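Local atomic coordinates of hypothetical protein, similar to alpha-acetolactate decarboxylase (Staphylococcus aureus subsp. aureus, PDB entry 1XV2), a protein that is of unknown function but probably decarboxylates alpha-acetolactate to acetoin, with a bound zinc ion. Residues D53-H58 against F65-G70. Numbering follows the deposited sequence.
Sequences DGKAYH and FIELKG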
loop_
_atom_site.group_PDB
_atom_site.type_symbol
_atom_site.label_atom_id
_atom_site.label_comp_id
_atom_site.label_asym_id
_atom_site.label_seq_id
_atom_site.Cartn_x
_atom_site.Cartn_y
_atom_site.Cartn_z
ATOM N N ASP A 53 15.287 10.751 16.485
ATOM C CA ASP A 53 16.362 10.109 17.229
ATOM C C ASP A 53 15.823 9.119 18.262
ATOM O O ASP A 53 16.253 9.118 19.415
ATOM C CB ASP A 53 17.221 11.161 17.940
ATOM C CG ASP A 53 17.945 12.087 16.976
ATOM O OD1 ASP A 53 18.644 11.589 16.069
ATOM O OD2 ASP A 53 17.823 13.319 17.138
ATOM N N GLY A 54 14.874 8.285 17.846
ATOM C CA GLY A 54 14.306 7.295 18.745
ATOM C C GLY A 54 13.396 7.839 19.830
ATOM O O GLY A 54 12.845 7.073 20.618
ATOM N N LYS A 55 13.237 9.157 19.883
ATOM C CA LYS A 55 12.374 9.771 20.886
ATOM C C LYS A 55 11.061 10.185 20.228
ATOM O O LYS A 55 11.019 10.446 19.027
ATOM C CB LYS A 55 13.061 10.995 21.497
ATOM C CG LYS A 55 14.514 10.763 21.900
ATOM C CD LYS A 55 14.656 9.625 22.898
ATOM C CE LYS A 55 13.947 9.946 24.206
ATOM N NZ LYS A 55 14.480 11.184 24.846
ATOM N N ALA A 56 9.990 10.244 21.012
ATOM C CA ALA A 56 8.686 10.621 20.482
ATOM C C ALA A 56 8.216 11.928 21.102
ATOM O O ALA A 56 8.022 12.013 22.309
ATOM C CB ALA A 56 7.673 9.515 20.755
ATOM N N TYR A 57 8.031 12.945 20.267
ATOM C CA TYR A 57 7.594 14.256 20.732
ATOM C C TYR A 57 6.175 14.586 20.280
ATOM O O TYR A 57 5.698 14.080 19.261
ATOM C CB TYR A 57 8.555 15.333 20.220
ATOM C CG TYR A 57 9.984 15.127 20.665
ATOM C CD1 TYR A 57 10.365 15.377 21.983
ATOM C CD2 TYR A 57 10.946 14.642 19.781
ATOM C CE1 TYR A 57 11.667 15.145 22.411
ATOM C CE2 TYR A 57 12.254 14.406 20.199
ATOM C CZ TYR A 57 12.605 14.660 21.517
ATOM O OH TYR A 57 13.891 14.422 21.945
ATOM N N HIS A 58 5.506 15.447 21.039
ATOM C CA HIS A 58 4.147 15.837 20.704
ATOM C C HIS A 58 3.902 17.332 20.849
ATOM O O HIS A 58 4.162 17.922 21.901
ATOM C CB HIS A 58 3.147 15.076 21.577
ATOM C CG HIS A 58 1.718 15.330 21.214
ATOM N ND1 HIS A 58 0.834 15.959 22.063
ATOM C CD2 HIS A 58 1.019 15.040 20.091
ATOM C CE1 HIS A 58 -0.349 16.045 21.480
ATOM N NE2 HIS A 58 -0.262 15.495 20.281
ATOM N N PHE A 65 4.501 21.349 24.053
ATOM C CA PHE A 65 5.439 20.478 23.358
ATOM C C PHE A 65 6.107 19.595 24.400
ATOM O O PHE A 65 6.787 20.096 25.293
ATOM C CB PHE A 65 6.496 21.318 22.632
ATOM C CG PHE A 65 7.333 20.539 21.649
ATOM C CD1 PHE A 65 7.137 20.686 20.279
ATOM C CD2 PHE A 65 8.321 19.665 22.093
ATOM C CE1 PHE A 65 7.914 19.973 19.363
ATOM C CE2 PHE A 65 9.102 18.948 21.187
ATOM C CZ PHE A 65 8.898 19.102 19.819
ATOM N N ILE A 66 5.916 18.285 24.293
ATOM C CA ILE A 66 6.505 17.370 25.264
ATOM C C ILE A 66 6.949 16.032 24.679
ATOM O O ILE A 66 6.621 15.696 23.539
ATOM C CB ILE A 66 5.508 17.095 26.429
ATOM C CG1 ILE A 66 4.161 16.617 25.881
ATOM C CG2 ILE A 66 5.286 18.363 27.237
ATOM C CD1 ILE A 66 4.170 15.220 25.307
ATOM N N GLU A 67 7.711 15.276 25.464
ATOM C CA GLU A 67 8.152 13.960 25.031
ATOM C C GLU A 67 7.091 12.996 25.546
ATOM O O GLU A 67 6.752 13.010 26.729
ATOM C CB GLU A 67 9.507 13.598 25.638
ATOM C CG GLU A 67 10.156 12.397 24.965
ATOM C CD GLU A 67 11.360 11.875 25.716
ATOM O OE1 GLU A 67 12.199 12.692 26.148
ATOM O OE2 GLU A 67 11.476 10.641 25.863
ATOM N N LEU A 68 6.561 12.170 24.655
ATOM C CA LEU A 68 5.524 11.218 25.024
ATOM C C LEU A 68 6.041 10.142 25.975
ATOM O O LEU A 68 7.211 9.759 25.923
ATOM C CB LEU A 68 4.948 10.578 23.761
ATOM C CG LEU A 68 4.304 11.581 22.796
ATOM C CD1 LEU A 68 4.024 10.926 21.458
ATOM C CD2 LEU A 68 3.028 12.118 23.412
ATOM N N LYS A 69 5.164 9.660 26.847
ATOM C CA LYS A 69 5.534 8.622 27.802
ATOM C C LYS A 69 5.779 7.296 27.088
ATOM O O LYS A 69 6.694 6.550 27.444
ATOM C CB LYS A 69 4.430 8.445 28.850
ATOM C CG LYS A 69 4.702 7.323 29.843
ATOM C CD LYS A 69 3.560 7.164 30.837
ATOM C CE LYS A 69 3.816 6.010 31.798
ATOM N NZ LYS A 69 2.692 5.836 32.759
ATOM N N GLY A 70 4.955 7.007 26.085
ATOM C CA GLY A 70 5.105 5.770 25.340
ATOM C C GLY A 70 3.836 4.939 25.237
ATOM O O GLY A 70 3.674 4.156 24.302
HETATM O O HOH W 1 10.862 8.827 23.399
#
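His-58 and Ile-66 form an antiparallel hydrogen-bonded pair: His-58 N reaches Ile-66 O at 2.7 Å, and Ile-66 N returns to His-58 O at 3.0 Å. A third backbone bond, Leu-68 N to Ala-56 O at 2.8 Å, continues the ladder past the non-hydrogen-bonded pair Tyr-57 and Glu-67. The apolar packing is tight where Leu-68 leans over strand 55-58. Its CD2 lies 3.5 Å from His-58 CB, while CD1 meets the methyl of Ala-56; Ile-28 of helix 28-32 touches both Leu-68 and Ala-56. With CG opposite the backbone N (chi1 -175°), the imidazole leads away from segment 65-70, and its NE2 hydrogen-bonds to Asp-46 O. Beside Tyr-57, the Phe-65 ring brings CE2 to 3.8 Å from Tyr-57 CB, but the two rings are offset with little overlap, centroids 5.9 Å apart and planes inclined by 30°. The polar margin, at exposed Glu-67, is looser: Lys-55, bent at chi2, chi3 and chi4, curls its NZ to 3.0 Å from Glu-67 OE1, a salt bridge whose hydrogen bond is weak, and a water spans Ala-56 N and Glu-67 OE2, linking carboxylate to backbone. The arrangement is a beta hairpin, with strand 65-67 at the edge of a mixed sheet within this chain.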